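Local coordinates for protein alpha-L-rhamnosidase (Aspergillus terreus, PDB 6GSZ) that probably hydrolyses terminal non-reducing alpha-L-rhamnose residues from alpha-L-rhamnosides and carries bound calcium ions, at residues A313-A318 / Q334-W339; T328-G333 / T410-N415; G338-R343 / I352-T357; A375-T380 / Q387-S392. All coordinates share one frame; numbering follows the deposited sequence. Where two conformers were deposited one is given.

Contact 1 (A313-A318 / Q334-W339); sequences AEHKLA and QNLVGW
The backbones of His315 and Gln334 come no nearer than 8.3 Å between their CA atoms, and no hydrogen bond crosses, so 313-318 meets 334-339 through side chains. His315 does the reaching. Its CG lies anti to the backbone N (chi1 -159°), which carries the imidazole across to two partners on the other segment. NE2, at the far side of the ring, comes 3.6 Å from CB of Gln334, while the root of the side chain is met by Leu336, whose CD2 stands 3.7 Å from His315 CB and also touches CG. Both approach the imidazole obliquely. Strand 309-315 is an outermost strand of the antiparallel sheet that includes strands 417-424 and 339-344, in the concanavalin-like region of this rhamnosidase; strand 335-337 pairs instead with strand 396-398, and the chain turns corners at Gln334 and Gly338. Ala419 and Val421 of strand 417-424 also pack here, against Leu336 and His315 respectively, and Trp448 of helix 437-453 touches both Gln334 and Leu336. Beyond CB the Gln334 chain bends away, leaving its amide 79° from the imidazole plane. Gln334 NE2 donates to Asn335 O over 2.9 Å, nearly straight at 167° but from above the carbonyl plane, and also to Thr736 O, which ties this buried amide to the glycosidase domain.

Contact 2 (T328-G333 / T410-N415); sequences TVLDFG and TPLDEN. With CA (calcium ion), chain R.
Methyl groups make the tight part of this contact: Leu412 CD2 meets two partners, Thr328 CG2 at 3.7 Å and Leu330 CD2 at 4.0 Å. Thr328 and Leu412 reach toward each other tip to tip. With its CG2 anti to the backbone N and OG1 beside it (chi1 -62°), the threonine presents carbon to the leucine. Leu330 runs past Leu412 at a slant, bringing its CD2 close to CG of Leu412 as well. The backbones stay well apart, 9.0 Å between the CA atoms of Leu330 and Asp413, and no hydrogen bond joins them. Strand 328-332 lies between strands 319-322 and 400-404 in one sheet of the concanavalin-like domain, whereas the loop 410-415 leads into strand 417-424 of another, so Leu412 joins the loop before strand 417-424 to a strand of the other sheet. Val417 packs on both leucines, Val320 on Thr328 and Leu330, and Trp406 on Leu412.

Away from these methyls the loop faces outward and is shaped by its own polar groups. Asp413 OD1 accepts from Asn415 N at 2.8 Å, an Asx turn in which the donor sits above the carboxylate plane. Next to it, exposed Glu414 holds a calcium ion with both carboxylate oxygens, OE1 and OE2 each 2.3 Å from the metal. A second Asx turn, Asp331 OD1 with Gly333 N at 2.8 Å, lies where the chain turns a corner at Gly333; the same oxygen forms a salt bridge to Arg399.

Contact 3 (G338-R343 / I352-T357); sequences GWLRIR and IRFVHT
A water molecule bridges the two strands, accepting from Leu340 N at 2.9 Å and hydrogen-bonded, also at 2.9 Å, to NE2 of His356. The other nitrogen of the imidazole, ND1, bonds to Ala375 O, so both ring nitrogens of this buried histidine are satisfied and its rotation is fixed. His396 stacks on the ring and Phe398 meets it edge-to-face. Leu340 approaches from the direction opposite to His356, and its CD1 comes 3.8 Å from the same NE2.

That methyl also serves Phe354, lying 3.6 Å from its CD1 in an oblique approach, as the leucine and phenylalanine side chains run at a slant to one another. Farther along the ring, Ile342 takes over from the opposing strand: its CG2 is 3.9 Å from Phe354 CZ, and its CD1 lies 4.0 Å from the same CZ. The isoleucine places CG1 between its backbone N and carbonyl carbon (chi1 68°), which sends both branches toward the ring. Strands 339-344 and 351-361 belong to different sheets, and the axes of 339-343 and 352-357, 9.7 Å apart and running at 147° to each other, give the face-to-face packing of a beta sandwich, here in the concanavalin-like domain. Val401, from strand 400-404 in the same sheet as Phe354, touches both Phe354 and His356. On the side of strand 339-343 turned away from this interior, the arginines alternate with the apolar residues. In the conformers given here, the guanidinium groups of Arg341 and Arg343 lie over one another, with Arg343 NH2 3.5 Å above the Arg341 plane, and Arg343 NE forms a salt bridge to Glu388.

Contact 4 (A375-T380 / Q387-S392); sequences ATDHFT and QEWEPS. With CA (calcium ion), chain B.
Aromatic packing dominates: Phe379 sets its CD1 over one face of the Trp389 indole, 3.4 Å from CG of the tryptophan. The two side chains slide past each other in opposite directions, each with CG anti to its backbone N, and the phenyl plane is inclined 47° to the five-membered ring. Pro391 N lies over the opposite face of the indole. Ile342 touches both aromatics.

Polar side chains border this pair with their carbons or flat groups. Asp377 CB meets Trp389 CH2 at the ring edge, 3.7 Å away, while the carboxylate turns to His396 NE2 and Glu267 N. At the other end, Gln387 NE2 lies 3.6 Å from Phe379 CZ and bonds to Ser271 OG. Strands 376-380 and 387-389 sit in facing sheets of the concanavalin-like beta sandwich, nearly antiparallel at 158° with axes 10.0 Å apart, and this is part of its buried interior.

Metal coordination is found where 387-392 runs on beyond strand 387-389. Ser392 OG binds a calcium ion at 2.4 Å, alongside Glu158 and two waters; one of these waters donates to Glu390 O over 2.9 Å.

How the contacts relate
From the N terminus, contact 1 opens at 313-318 and closes at 334-339 around the hairpin of strands 319-322 and 328-332. Contact 2 begins inside that run, at 328-333, so the two cross; it closes at 410-415, forming the longest loop. Contact 3 starts on Gly338 and Trp339, where contact 1 ends, and closes at 352-357. Contact 4 follows in series, and contacts 3 and 4 both nest within contact 2. Contacts 3 and 4 join the same two facing sheets, whose neighbouring strands link them through Ile352 O and Phe379 N. Phe332 CZ, packed on Leu340 CD2, connects contacts 2 and 3, while Trp339 NE1, bonded to Glu390 OE1, brings contact 1 to contact 4.

Contact 1 (A313-A318 / Q334-W339)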
loop_
_atom_site.group_PDB
_atom_site.type_symbol
_atom_site.label_atom_id
_atom_site.label_comp_id
_atom_site.label_asym_id
_atom_site.label_seq_id
_atom_site.Cartn_x
_atom_site.Cartn_y
_atom_site.Cartn_z
ATOM N N ALA A 313 2.986 10.428 10.961
ATOM C CA ALA A 313 4.083 10.799 11.842
ATOM C C ALA A 313 4.628 12.169 11.451
ATOM O O ALA A 313 4.430 12.628 10.363
ATOM C CB ALA A 313 5.181 9.757 11.768
ATOM N N GLU A 314 5.353 12.752 12.391
ATOM C CA GLU A 314 6.245 13.851 12.190
ATOM C C GLU A 314 7.651 13.312 11.910
ATOM O O GLU A 314 8.036 12.262 12.478
ATOM C CB GLU A 314 6.277 14.663 13.487
ATOM C CG GLU A 314 7.040 15.935 13.340
ATOM C CD GLU A 314 7.094 16.853 14.553
ATOM O OE1 GLU A 314 6.281 16.678 15.480
ATOM O OE2 GLU A 314 7.959 17.744 14.549
ATOM N N HIS A 315 8.423 14.016 11.100
ATOM C CA HIS A 315 9.846 13.730 10.948
ATOM C C HIS A 315 10.602 15.046 11.082
ATOM O O HIS A 315 10.400 15.984 10.309
ATOM C CB HIS A 315 10.152 13.035 9.633
ATOM C CG HIS A 315 11.431 12.302 9.650
ATOM N ND1 HIS A 315 11.503 10.977 10.017
ATOM C CD2 HIS A 315 12.695 12.705 9.403
ATOM C CE1 HIS A 315 12.768 10.588 9.982
ATOM N NE2 HIS A 315 13.522 11.628 9.608
ATOM N N LYS A 316 11.474 15.097 12.098
ATOM C CA LYS A 316 12.130 16.360 12.447
ATOM C C LYS A 316 13.217 16.735 11.438
ATOM O O LYS A 316 13.855 15.888 10.811
ATOM C CB LYS A 316 12.700 16.269 13.862
ATOM C CG LYS A 316 11.614 16.272 14.928
ATOM C CD LYS A 316 12.125 16.295 16.358
ATOM C CE LYS A 316 11.024 16.040 17.368
ATOM N NZ LYS A 316 11.559 15.979 18.751
ATOM N N LEU A 317 13.425 18.050 11.334
ATOM C CA LEU A 317 14.508 18.609 10.586
ATOM C C LEU A 317 15.823 18.104 11.186
ATOM O O LEU A 317 15.997 18.125 12.398
ATOM C CB LEU A 317 14.373 20.134 10.683
ATOM C CG LEU A 317 15.381 20.990 9.954
ATOM C CD1 LEU A 317 15.214 20.893 8.457
ATOM C CD2 LEU A 317 15.210 22.424 10.414
ATOM N N ALA A 318 16.734 17.652 10.318
ATOM C CA ALA A 318 18.040 17.162 10.738
ATOM C C ALA A 318 19.137 18.229 10.591
ATOM O O ALA A 318 20.079 18.239 11.342
ATOM C CB ALA A 318 18.402 15.934 9.963
ATOM N N GLN A 334 15.944 11.781 5.782
ATOM C CA GLN A 334 15.150 10.653 5.304
ATOM C C GLN A 334 14.416 11.145 4.068
ATOM O O GLN A 334 13.866 12.239 4.112
ATOM C CB GLN A 334 14.160 10.197 6.373
ATOM C CG GLN A 334 13.177 9.141 5.878
ATOM C CD GLN A 334 13.814 7.819 5.498
ATOM O OE1 GLN A 334 14.600 7.245 6.284
ATOM N NE2 GLN A 334 13.469 7.325 4.295
ATOM N N ASN A 335 14.403 10.322 3.019
ATOM C CA ASN A 335 13.584 10.557 1.849
ATOM C C ASN A 335 12.175 10.069 2.198
ATOM O O ASN A 335 11.945 8.854 2.311
ATOM C CB ASN A 335 14.165 9.826 0.640
ATOM C CG ASN A 335 13.492 10.161 -0.671
ATOM O OD1 ASN A 335 12.872 11.228 -0.793
ATOM N ND2 ASN A 335 13.660 9.322 -1.680
ATOM N N LEU A 336 11.273 11.013 2.432
ATOM C CA LEU A 336 9.954 10.762 2.941
ATOM C C LEU A 336 8.903 11.274 1.971
ATOM O O LEU A 336 9.199 11.952 0.988
ATOM C CB LEU A 336 9.791 11.333 4.350
ATOM C CG LEU A 336 10.134 12.805 4.551
ATOM C CD1 LEU A 336 8.957 13.638 4.200
ATOM C CD2 LEU A 336 10.534 13.074 5.994
ATOM N N VAL A 337 7.663 10.932 2.279
ATOM C CA VAL A 337 6.510 11.271 1.447
ATOM C C VAL A 337 5.456 11.930 2.318
ATOM O O VAL A 337 5.074 11.399 3.347
ATOM C CB VAL A 337 5.946 10.041 0.708
ATOM C CG1 VAL A 337 4.715 10.410 -0.090
ATOM C CG2 VAL A 337 7.005 9.477 -0.216
ATOM N N GLY A 338 5.049 13.141 1.900
ATOM C CA GLY A 338 4.078 13.960 2.588
ATOM C C GLY A 338 4.327 15.424 2.253
ATOM O O GLY A 338 4.310 15.780 1.109
ATOM N N TRP A 339 4.551 16.240 3.281
ATOM C CA TRP A 339 4.635 17.684 3.065
ATOM C C TRP A 339 5.219 18.336 4.316
ATOM O O TRP A 339 5.510 17.661 5.299
ATOM C CB TRP A 339 3.279 18.266 2.709
ATOM C CG TRP A 339 2.157 17.955 3.635
ATOM C CD1 TRP A 339 1.945 18.394 4.904
ATOM C CD2 TRP A 339 1.062 17.076 3.332
ATOM N NE1 TRP A 339 0.787 17.891 5.414
ATOM C CE2 TRP A 339 0.223 17.075 4.467
ATOM C CE3 TRP A 339 0.712 16.305 2.223
ATOM C CZ2 TRP A 339 -0.984 16.406 4.481
ATOM C CZ3 TRP A 339 -0.484 15.625 2.250
ATOM C CH2 TRP A 339 -1.313 15.693 3.355
#

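Contact 2 (T328-G333 / T410-N415)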
loop_
_atom_site.group_PDB
_atom_site.type_symbol
_atom_site.label_atom_id
_atom_site.label_comp_id
_atom_site.label_asym_id
_atom_site.label_seq_id
_atom_site.Cartn_x
_atom_site.Cartn_y
_atom_site.Cartn_z
ATOM N N THR A 328 19.325 28.400 0.777
ATOM C CA THR A 328 19.025 27.758 2.052
ATOM C C THR A 328 18.336 26.421 1.788
ATOM O O THR A 328 17.322 26.401 1.094
ATOM C CB THR A 328 18.116 28.637 2.913
ATOM O OG1 THR A 328 18.833 29.844 3.179
ATOM C CG2 THR A 328 17.720 27.988 4.210
ATOM N N VAL A 329 18.889 25.340 2.364
ATOM C CA VAL A 329 18.373 23.981 2.157
ATOM C C VAL A 329 18.136 23.286 3.502
ATOM O O VAL A 329 18.997 23.243 4.385
ATOM C CB VAL A 329 19.303 23.144 1.267
ATOM C CG1 VAL A 329 18.686 21.791 0.940
ATOM C CG2 VAL A 329 19.681 23.869 -0.014
ATOM N N LEU A 330 16.925 22.739 3.628
ATOM C CA LEU A 330 16.548 21.838 4.702
ATOM C C LEU A 330 16.922 20.405 4.314
ATOM O O LEU A 330 16.732 19.991 3.172
ATOM C CB LEU A 330 15.036 21.912 4.905
ATOM C CG LEU A 330 14.410 23.291 5.068
ATOM C CD1 LEU A 330 12.937 23.154 5.379
ATOM C CD2 LEU A 330 15.126 24.098 6.152
ATOM N N ASP A 331 17.426 19.667 5.302
ATOM C CA ASP A 331 17.694 18.236 5.210
ATOM C C ASP A 331 16.891 17.561 6.324
ATOM O O ASP A 331 17.148 17.793 7.515
ATOM C CB ASP A 331 19.210 17.976 5.272
ATOM C CG ASP A 331 19.595 16.504 5.248
ATOM O OD1 ASP A 331 18.688 15.679 5.011
ATOM O OD2 ASP A 331 20.816 16.196 5.413
ATOM N N PHE A 332 15.955 16.681 5.928
ATOM C CA PHE A 332 15.167 15.909 6.908
ATOM C C PHE A 332 15.807 14.552 7.268
ATOM O O PHE A 332 15.251 13.834 8.107
ATOM C CB PHE A 332 13.740 15.753 6.393
ATOM C CG PHE A 332 13.033 17.066 6.570
ATOM C CD1 PHE A 332 12.527 17.441 7.796
ATOM C CD2 PHE A 332 12.978 17.958 5.517
ATOM C CE1 PHE A 332 11.930 18.682 7.947
ATOM C CE2 PHE A 332 12.398 19.211 5.661
ATOM C CZ PHE A 332 11.869 19.556 6.878
ATOM N N GLY A 333 16.933 14.198 6.635
ATOM C CA GLY A 333 17.676 12.971 6.986
ATOM C C GLY A 333 17.079 11.679 6.446
ATOM O O GLY A 333 17.666 10.597 6.613
ATOM N N THR A 410 11.346 35.123 11.813
ATOM C CA THR A 410 11.265 33.800 12.422
ATOM C C THR A 410 12.541 33.007 12.122
ATOM O O THR A 410 12.966 32.870 10.970
ATOM C CB THR A 410 10.051 33.018 11.903
ATOM O OG1 THR A 410 8.838 33.736 12.184
ATOM C CG2 THR A 410 9.943 31.647 12.536
ATOM N N PRO A 411 13.211 32.422 13.135
ATOM C CA PRO A 411 14.343 31.532 12.871
ATOM C C PRO A 411 13.881 30.246 12.166
ATOM O O PRO A 411 12.858 29.702 12.494
ATOM C CB PRO A 411 14.905 31.238 14.270
ATOM C CG PRO A 411 14.314 32.311 15.153
ATOM C CD PRO A 411 12.947 32.572 14.577
ATOM N N LEU A 412 14.634 29.815 11.161
ATOM C CA LEU A 412 14.319 28.617 10.421
ATOM C C LEU A 412 14.984 27.409 11.087
ATOM O O LEU A 412 16.190 27.204 10.964
ATOM C CB LEU A 412 14.791 28.829 8.986
ATOM C CG LEU A 412 14.539 27.682 8.030
ATOM C CD1 LEU A 412 13.071 27.270 7.987
ATOM C CD2 LEU A 412 15.025 28.082 6.674
ATOM N N ASP A 413 14.184 26.627 11.819
ATOM C CA ASP A 413 14.711 25.537 12.654
ATOM C C ASP A 413 13.582 24.569 13.033
ATOM O O ASP A 413 12.459 24.634 12.520
ATOM C CB ASP A 413 15.447 26.105 13.880
ATOM C CG ASP A 413 14.558 26.806 14.894
ATOM O OD1 ASP A 413 13.337 26.551 14.900
ATOM O OD2 ASP A 413 15.101 27.618 15.673
ATOM N N GLU A 414 13.889 23.636 13.938
ATOM C CA GLU A 414 12.962 22.561 14.253
ATOM C C GLU A 414 11.674 23.081 14.910
ATOM O O GLU A 414 10.683 22.372 14.928
ATOM C CB GLU A 414 13.643 21.462 15.078
ATOM C CG GLU A 414 14.349 21.938 16.336
ATOM C CD GLU A 414 15.837 22.266 16.193
ATOM O OE1 GLU A 414 16.266 22.776 15.125
ATOM O OE2 GLU A 414 16.572 22.026 17.158
ATOM N N ASN A 415 11.669 24.318 15.432
ATOM C CA ASN A 415 10.455 24.916 16.020
ATOM C C ASN A 415 9.569 25.611 14.971
ATOM O O ASN A 415 8.420 25.949 15.265
ATOM C CB ASN A 415 10.803 25.924 17.117
ATOM C CG ASN A 415 11.449 25.265 18.317
ATOM O OD1 ASN A 415 12.467 25.737 18.814
ATOM N ND2 ASN A 415 10.879 24.168 18.782
HETATM CA CA CA R . 18.441 22.777 16.000
#

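Contact 3 (G338-R343 / I352-T357)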
loop_
_atom_site.group_PDB
_atom_site.type_symbol
_atom_site.label_atom_id
_atom_site.label_comp_id
_atom_site.label_asym_id
_atom_site.label_seq_id
_atom_site.Cartn_x
_atom_site.Cartn_y
_atom_site.Cartn_z
ATOM N N GLY A 338 5.049 13.141 1.900
ATOM C CA GLY A 338 4.078 13.960 2.588
ATOM C C GLY A 338 4.327 15.424 2.253
ATOM O O GLY A 338 4.310 15.780 1.109
ATOM N N TRP A 339 4.551 16.240 3.281
ATOM C CA TRP A 339 4.635 17.684 3.065
ATOM C C TRP A 339 5.219 18.336 4.316
ATOM O O TRP A 339 5.510 17.661 5.299
ATOM C CB TRP A 339 3.279 18.266 2.709
ATOM C CG TRP A 339 2.157 17.955 3.635
ATOM C CD1 TRP A 339 1.945 18.394 4.904
ATOM C CD2 TRP A 339 1.062 17.076 3.332
ATOM N NE1 TRP A 339 0.787 17.891 5.414
ATOM C CE2 TRP A 339 0.223 17.075 4.467
ATOM C CE3 TRP A 339 0.712 16.305 2.223
ATOM C CZ2 TRP A 339 -0.984 16.406 4.481
ATOM C CZ3 TRP A 339 -0.484 15.625 2.250
ATOM C CH2 TRP A 339 -1.313 15.693 3.355
ATOM N N LEU A 340 5.369 19.658 4.268
ATOM C CA LEU A 340 5.849 20.418 5.430
ATOM C C LEU A 340 4.697 20.993 6.259
ATOM O O LEU A 340 3.622 21.231 5.753
ATOM C CB LEU A 340 6.697 21.604 4.958
ATOM C CG LEU A 340 7.947 21.238 4.176
ATOM C CD1 LEU A 340 8.651 22.499 3.712
ATOM C CD2 LEU A 340 8.870 20.345 5.019
ATOM N N ARG A 341 4.981 21.196 7.535
ATOM C CA ARG A 341 4.182 22.041 8.429
ATOM C C ARG A 341 5.090 23.173 8.897
ATOM O O ARG A 341 6.213 22.925 9.352
ATOM C CB ARG A 341 3.689 21.260 9.660
ATOM C CG ARG A 341 2.883 22.122 10.643
ATOM C CD ARG A 341 2.502 21.419 11.926
ATOM N NE ARG A 341 3.646 21.281 12.812
ATOM C CZ ARG A 341 3.737 20.422 13.841
ATOM N NH1 ARG A 341 4.824 20.407 14.602
ATOM N NH2 ARG A 341 2.743 19.584 14.099
ATOM N N ILE A 342 4.618 24.413 8.736
ATOM C CA ILE A 342 5.414 25.588 9.091
ATOM C C ILE A 342 4.661 26.358 10.172
ATOM O O ILE A 342 3.424 26.289 10.238
ATOM C CB ILE A 342 5.727 26.483 7.868
ATOM C CG1 ILE A 342 4.487 27.174 7.283
ATOM C CG2 ILE A 342 6.520 25.683 6.845
ATOM C CD1 ILE A 342 4.748 28.031 6.061
ATOM N N ARG A 343 5.447 27.030 11.028
ATOM C CA ARG A 343 4.947 27.942 12.011
ATOM C C ARG A 343 5.821 29.189 11.930
ATOM O O ARG A 343 7.006 29.128 12.265
ATOM C CB ARG A 343 4.996 27.292 13.396
ATOM C CG ARG A 343 4.048 26.110 13.538
ATOM C CD ARG A 343 4.275 25.174 14.705
ATOM N NE ARG A 343 3.211 24.175 14.832
ATOM C CZ ARG A 343 3.113 23.319 15.849
ATOM N NH1 ARG A 343 4.113 23.211 16.709
ATOM N NH2 ARG A 343 2.020 22.593 16.016
ATOM N N ILE A 352 7.013 32.861 0.707
ATOM C CA ILE A 352 7.999 31.825 0.907
ATOM C C ILE A 352 7.777 30.716 -0.131
ATOM O O ILE A 352 6.644 30.278 -0.321
ATOM C CB ILE A 352 7.882 31.224 2.322
ATOM C CG1 ILE A 352 7.592 32.265 3.403
ATOM C CG2 ILE A 352 9.106 30.385 2.634
ATOM C CD1 ILE A 352 7.422 31.680 4.797
ATOM N N ARG A 353 8.876 30.243 -0.728
ATOM C CA ARG A 353 8.836 29.158 -1.694
ATOM C C ARG A 353 9.607 27.958 -1.136
ATOM O O ARG A 353 10.701 28.131 -0.543
ATOM C CB ARG A 353 9.454 29.594 -3.024
ATOM C CG ARG A 353 9.320 28.567 -4.138
ATOM C CD ARG A 353 9.977 28.971 -5.439
ATOM N NE ARG A 353 11.420 29.022 -5.293
ATOM C CZ ARG A 353 12.253 29.485 -6.212
ATOM N NH1 ARG A 353 11.787 29.907 -7.378
ATOM N NH2 ARG A 353 13.557 29.490 -5.972
ATOM N N PHE A 354 9.009 26.768 -1.343
ATOM C CA PHE A 354 9.572 25.493 -0.883
ATOM C C PHE A 354 9.691 24.547 -2.068
ATOM O O PHE A 354 8.670 24.180 -2.645
ATOM C CB PHE A 354 8.664 24.879 0.178
ATOM C CG PHE A 354 8.371 25.745 1.374
ATOM C CD1 PHE A 354 9.212 25.774 2.456
ATOM C CD2 PHE A 354 7.261 26.582 1.402
ATOM C CE1 PHE A 354 8.941 26.570 3.555
ATOM C CE2 PHE A 354 6.975 27.346 2.516
ATOM C CZ PHE A 354 7.824 27.364 3.577
ATOM N N VAL A 355 10.938 24.234 -2.466
ATOM C CA VAL A 355 11.181 23.351 -3.594
ATOM C C VAL A 355 11.702 22.017 -3.044
ATOM O O VAL A 355 12.791 21.989 -2.433
ATOM C CB VAL A 355 12.176 23.973 -4.600
ATOM C CG1 VAL A 355 12.503 23.032 -5.742
ATOM C CG2 VAL A 355 11.654 25.293 -5.170
ATOM N N HIS A 356 10.917 20.950 -3.257
ATOM C CA HIS A 356 11.193 19.657 -2.594
ATOM C C HIS A 356 11.903 18.691 -3.549
ATOM O O HIS A 356 11.437 18.485 -4.659
ATOM C CB HIS A 356 9.856 19.039 -2.138
ATOM C CG HIS A 356 9.000 19.903 -1.257
ATOM N ND1 HIS A 356 8.294 20.983 -1.754
ATOM C CD2 HIS A 356 8.718 19.849 0.070
ATOM C CE1 HIS A 356 7.591 21.521 -0.768
ATOM N NE2 HIS A 356 7.849 20.883 0.367
ATOM N N THR A 357 13.015 18.077 -3.096
ATOM C CA THR A 357 13.748 17.106 -3.934
ATOM C C THR A 357 14.189 15.896 -3.098
ATOM O O THR A 357 14.313 15.963 -1.888
ATOM C CB THR A 357 14.955 17.734 -4.645
ATOM O OG1 THR A 357 15.985 17.999 -3.694
ATOM C CG2 THR A 357 14.584 19.007 -5.375
HETATM O O HOH W 1 5.359 21.067 1.781
#

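Contact 4 (A375-T380 / Q387-S392)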
loop_
_atom_site.group_PDB
_atom_site.type_symbol
_atom_site.label_atom_id
_atom_site.label_comp_id
_atom_site.label_asym_id
_atom_site.label_seq_id
_atom_site.Cartn_x
_atom_site.Cartn_y
_atom_site.Cartn_z
ATOM N N ALA A 375 6.731 20.194 -7.701
ATOM C CA ALA A 375 6.885 19.869 -6.256
ATOM C C ALA A 375 7.293 21.112 -5.458
ATOM O O ALA A 375 8.220 21.060 -4.651
ATOM C CB ALA A 375 7.866 18.713 -6.038
ATOM N N THR A 376 6.602 22.230 -5.759
ATOM C CA THR A 376 6.923 23.543 -5.212
ATOM C C THR A 376 5.674 24.157 -4.588
ATOM O O THR A 376 4.652 24.284 -5.269
ATOM C CB THR A 376 7.510 24.437 -6.297
ATOM O OG1 THR A 376 8.739 23.878 -6.767
ATOM C CG2 THR A 376 7.767 25.856 -5.832
ATOM N N ASP A 377 5.800 24.518 -3.309
ATOM C CA ASP A 377 4.731 25.195 -2.608
ATOM C C ASP A 377 5.123 26.652 -2.368
ATOM O O ASP A 377 6.295 26.951 -2.136
ATOM C CB ASP A 377 4.405 24.496 -1.301
ATOM C CG ASP A 377 3.985 23.048 -1.480
ATOM O OD1 ASP A 377 3.390 22.704 -2.565
ATOM O OD2 ASP A 377 4.259 22.275 -0.539
ATOM N N HIS A 378 4.128 27.536 -2.430
ATOM C CA HIS A 378 4.302 28.952 -2.141
ATOM C C HIS A 378 3.338 29.337 -1.031
ATOM O O HIS A 378 2.138 29.052 -1.166
ATOM C CB HIS A 378 4.013 29.823 -3.357
ATOM C CG HIS A 378 5.003 29.717 -4.470
ATOM N ND1 HIS A 378 4.952 28.726 -5.413
ATOM C CD2 HIS A 378 6.045 30.507 -4.804
ATOM C CE1 HIS A 378 5.912 28.917 -6.307
ATOM N NE2 HIS A 378 6.606 30.008 -5.955
ATOM N N PHE A 379 3.846 30.031 -0.010
ATOM C CA PHE A 379 3.006 30.491 1.066
ATOM C C PHE A 379 3.205 31.996 1.211
ATOM O O PHE A 379 4.314 32.434 1.513
ATOM C CB PHE A 379 3.348 29.783 2.381
ATOM C CG PHE A 379 2.553 30.232 3.571
ATOM C CD1 PHE A 379 1.295 29.711 3.832
ATOM C CD2 PHE A 379 3.039 31.238 4.387
ATOM C CE1 PHE A 379 0.540 30.158 4.896
ATOM C CE2 PHE A 379 2.302 31.670 5.467
ATOM C CZ PHE A 379 1.046 31.145 5.713
ATOM N N THR A 380 2.125 32.745 1.003
ATOM C CA THR A 380 2.198 34.205 1.178
ATOM C C THR A 380 1.686 34.552 2.582
ATOM O O THR A 380 0.529 34.212 2.972
ATOM C CB THR A 380 1.464 34.976 0.100
ATOM O OG1 THR A 380 2.038 34.631 -1.159
ATOM C CG2 THR A 380 1.520 36.480 0.336
ATOM N N GLN A 387 1.743 32.237 11.986
ATOM C CA GLN A 387 0.803 31.469 11.158
ATOM C C GLN A 387 1.272 30.008 11.115
ATOM O O GLN A 387 2.444 29.761 11.138
ATOM C CB GLN A 387 0.768 32.060 9.753
ATOM C CG GLN A 387 0.365 33.535 9.737
ATOM C CD GLN A 387 0.356 34.094 8.336
ATOM O OE1 GLN A 387 1.274 34.833 7.946
ATOM N NE2 GLN A 387 -0.657 33.713 7.560
ATOM N N GLU A 388 0.320 29.066 11.071
ATOM C CA GLU A 388 0.629 27.675 10.871
ATOM C C GLU A 388 -0.014 27.212 9.563
ATOM O O GLU A 388 -1.173 27.548 9.279
ATOM C CB GLU A 388 0.133 26.843 12.037
ATOM C CG GLU A 388 0.849 27.169 13.318
ATOM C CD GLU A 388 0.517 26.244 14.464
ATOM O OE1 GLU A 388 -0.561 25.626 14.428
ATOM O OE2 GLU A 388 1.346 26.135 15.370
ATOM N N TRP A 389 0.745 26.439 8.783
ATOM C CA TRP A 389 0.256 25.988 7.475
ATOM C C TRP A 389 0.817 24.615 7.159
ATOM O O TRP A 389 1.984 24.320 7.402
ATOM C CB TRP A 389 0.608 27.014 6.398
ATOM C CG TRP A 389 0.344 26.602 4.978
ATOM C CD1 TRP A 389 -0.826 26.737 4.291
ATOM C CD2 TRP A 389 1.261 25.973 4.073
ATOM N NE1 TRP A 389 -0.691 26.272 3.009
ATOM C CE2 TRP A 389 0.577 25.774 2.857
ATOM C CE3 TRP A 389 2.577 25.500 4.192
ATOM C CZ2 TRP A 389 1.198 25.194 1.756
ATOM C CZ3 TRP A 389 3.186 24.921 3.101
ATOM C CH2 TRP A 389 2.499 24.772 1.901
ATOM N N GLU A 390 -0.053 23.862 6.488
ATOM C CA GLU A 390 0.290 22.673 5.734
ATOM C C GLU A 390 -0.522 22.747 4.448
ATOM O O GLU A 390 -1.658 23.259 4.475
ATOM C CB GLU A 390 -0.096 21.361 6.440
ATOM C CG GLU A 390 0.688 21.074 7.695
ATOM C CD GLU A 390 0.261 19.831 8.478
ATOM O OE1 GLU A 390 -0.289 18.847 7.887
ATOM O OE2 GLU A 390 0.520 19.847 9.690
ATOM N N PRO A 391 -0.005 22.230 3.319
ATOM C CA PRO A 391 -0.817 22.177 2.106
ATOM C C PRO A 391 -1.978 21.206 2.290
ATOM O O PRO A 391 -1.922 20.302 3.160
ATOM C CB PRO A 391 0.155 21.733 1.017
ATOM C CG PRO A 391 1.205 20.935 1.799
ATOM C CD PRO A 391 1.317 21.598 3.162
ATOM N N SER A 392 -2.965 21.321 1.409
ATOM C CA SER A 392 -4.206 20.559 1.517
ATOM C C SER A 392 -4.368 19.475 0.464
ATOM O O SER A 392 -4.843 18.368 0.794
ATOM C CB SER A 392 -5.402 21.497 1.429
ATOM O OG SER A 392 -5.485 22.329 2.572
HETATM CA CA CA B . -5.632 21.379 4.809
HETATM O O HOH W 2 -3.821 21.974 5.970
HETATM O O HOH W 3 -6.400 23.148 5.373
#